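Local coordinates for protein CRISPR-associated endonuclease/helicase Cas3 (Thermus thermophilus HB8, PDB 3SK9) that cleaves single-stranded DNA with its metal-dependent HD nuclease domain, the part modelled here, and also carries a helicase domain, as part of CRISPR immunity, at residues H24-H29 and R171-E176. Numbering follows the deposited sequence.
Sequences HPLLAH and RWLLEE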
# COMPACT_ATOMS: atom_id res chain seq x y z
N HIS A 24 7.64 -14.94 -4.31
CA HIS A 24 7.56 -13.56 -3.76
C HIS A 24 6.28 -13.48 -2.92
O HIS A 24 5.18 -13.40 -3.45
CB HIS A 24 7.51 -12.57 -4.93
CG HIS A 24 7.71 -11.13 -4.54
ND1 HIS A 24 8.76 -10.71 -3.75
CD2 HIS A 24 7.05 -10.01 -4.91
CE1 HIS A 24 8.72 -9.40 -3.62
NE2 HIS A 24 7.68 -8.94 -4.30
N PRO A 25 6.42 -13.60 -1.60
CA PRO A 25 5.22 -13.54 -0.78
C PRO A 25 4.51 -12.18 -0.92
O PRO A 25 5.21 -11.15 -1.08
CB PRO A 25 5.78 -13.71 0.66
CG PRO A 25 7.04 -14.55 0.50
CD PRO A 25 7.62 -14.07 -0.85
N LEU A 26 3.20 -12.16 -0.76
CA LEU A 26 2.43 -10.92 -0.78
C LEU A 26 3.03 -9.99 0.28
O LEU A 26 3.18 -8.79 0.04
CB LEU A 26 0.97 -11.19 -0.46
CG LEU A 26 0.05 -9.95 -0.42
CD1 LEU A 26 0.18 -9.14 -1.68
CD2 LEU A 26 -1.40 -10.45 -0.23
N LEU A 27 3.37 -10.51 1.47
CA LEU A 27 3.87 -9.61 2.53
C LEU A 27 5.16 -8.89 2.10
O LEU A 27 5.37 -7.71 2.45
CB LEU A 27 4.15 -10.39 3.82
CG LEU A 27 4.72 -9.57 4.97
CD1 LEU A 27 3.77 -8.46 5.43
CD2 LEU A 27 5.06 -10.55 6.12
N ALA A 28 6.02 -9.59 1.35
CA ALA A 28 7.25 -8.99 0.83
C ALA A 28 6.90 -7.83 -0.10
O ALA A 28 7.52 -6.77 -0.04
CB ALA A 28 8.09 -10.01 0.11
N HIS A 29 5.92 -8.04 -0.98
CA HIS A 29 5.52 -6.99 -1.89
C HIS A 29 4.93 -5.81 -1.11
O HIS A 29 5.18 -4.66 -1.44
CB HIS A 29 4.49 -7.51 -2.89
CG HIS A 29 4.02 -6.45 -3.84
ND1 HIS A 29 4.84 -5.88 -4.78
CD2 HIS A 29 2.82 -5.84 -3.98
CE1 HIS A 29 4.18 -4.96 -5.46
NE2 HIS A 29 2.94 -4.92 -4.99
N ARG A 171 -6.17 -9.59 8.35
CA ARG A 171 -5.93 -8.68 9.46
C ARG A 171 -4.50 -8.82 9.97
O ARG A 171 -3.83 -7.82 10.32
CB ARG A 171 -6.95 -8.93 10.57
CG ARG A 171 -8.42 -8.68 10.02
CD ARG A 171 -9.61 -9.15 10.90
NE ARG A 171 -10.86 -8.45 10.51
CZ ARG A 171 -11.49 -8.59 9.34
NH1 ARG A 171 -11.01 -9.40 8.38
NH2 ARG A 171 -12.60 -7.89 9.09
N TRP A 172 -4.01 -10.07 9.97
CA TRP A 172 -2.61 -10.36 10.33
C TRP A 172 -1.62 -9.59 9.45
O TRP A 172 -0.67 -8.95 9.94
CB TRP A 172 -2.35 -11.87 10.23
CG TRP A 172 -1.00 -12.33 10.83
CD1 TRP A 172 -0.78 -12.89 12.07
CD2 TRP A 172 0.26 -12.34 10.16
NE1 TRP A 172 0.56 -13.18 12.23
CE2 TRP A 172 1.22 -12.85 11.07
CE3 TRP A 172 0.68 -11.93 8.89
CZ2 TRP A 172 2.58 -12.98 10.74
CZ3 TRP A 172 2.02 -12.06 8.55
CH2 TRP A 172 2.96 -12.56 9.49
N LEU A 173 -1.88 -9.59 8.15
CA LEU A 173 -0.97 -8.89 7.23
C LEU A 173 -0.95 -7.37 7.47
O LEU A 173 0.11 -6.73 7.48
CB LEU A 173 -1.40 -9.16 5.79
CG LEU A 173 -1.03 -10.54 5.25
CD1 LEU A 173 -1.76 -10.81 4.01
CD2 LEU A 173 0.51 -10.67 5.01
N LEU A 174 -2.12 -6.77 7.61
CA LEU A 174 -2.16 -5.33 7.94
C LEU A 174 -1.40 -5.01 9.25
O LEU A 174 -0.66 -4.05 9.33
CB LEU A 174 -3.62 -4.88 8.08
CG LEU A 174 -3.71 -3.38 8.46
CD1 LEU A 174 -4.98 -2.82 7.88
CD2 LEU A 174 -3.64 -3.17 10.00
N GLU A 175 -1.60 -5.82 10.28
CA GLU A 175 -0.91 -5.59 11.54
C GLU A 175 0.60 -5.72 11.33
O GLU A 175 1.38 -4.95 11.88
CB GLU A 175 -1.47 -6.57 12.59
CG GLU A 175 -1.16 -6.23 13.99
CD GLU A 175 -1.71 -4.89 14.43
OE1 GLU A 175 -2.82 -4.49 13.99
OE2 GLU A 175 -0.98 -4.24 15.22
N GLU A 176 1.05 -6.68 10.53
CA GLU A 176 2.49 -6.85 10.31
C GLU A 176 3.16 -5.62 9.65
O GLU A 176 4.27 -5.28 9.98
CB GLU A 176 2.74 -8.11 9.50
CG GLU A 176 4.17 -8.50 9.34
CD GLU A 176 4.77 -9.22 10.55
OE1 GLU A 176 4.11 -9.36 11.60
OE2 GLU A 176 5.93 -9.65 10.48
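The carboxylate of E176, whose CG packs against L27, is held by two arginines one turn on in its own helix: OE1 forms a salt bridge with R179 and OE2 with R180. Its chain bends at chi2 (79°), which turns the charged end aside and leaves the methylene to meet the leucine. OE1 also lies 3.9 Å above one face of the W172 indole, displaced toward the rim.

No hydrogen bond joins 24-29 to 171-176; the join is apolar. L27 does most of the work, touching three residues of the other helix: with CG anti to the backbone N (chi1 178°), its two methyls extend toward helix 165-181, CD1 and CD2 both 3.9 Å from E176 CG. Its CB meets L173 CD2 at 3.8 Å. CD2 also sits at the edge of the indole near the ring plane, 4.2 Å from W172 CZ3. L26 adds a looser touch, CD2 to L173 CD1 at 4.3 Å.

This is helix-on-helix packing beside the nuclease centre: H29, two residues beyond L27, belongs with H74, D75 and D210 to the divalent-metal site, and in this model its NE2 hydrogen-bonds to D210 OD1. L26 and L27 pack the first turn of helix 26-43 against the middle of helix 165-181, while helix 10-16 closes in on L27 and W172 through L15, and helix 110-124 packs against L174 through L121.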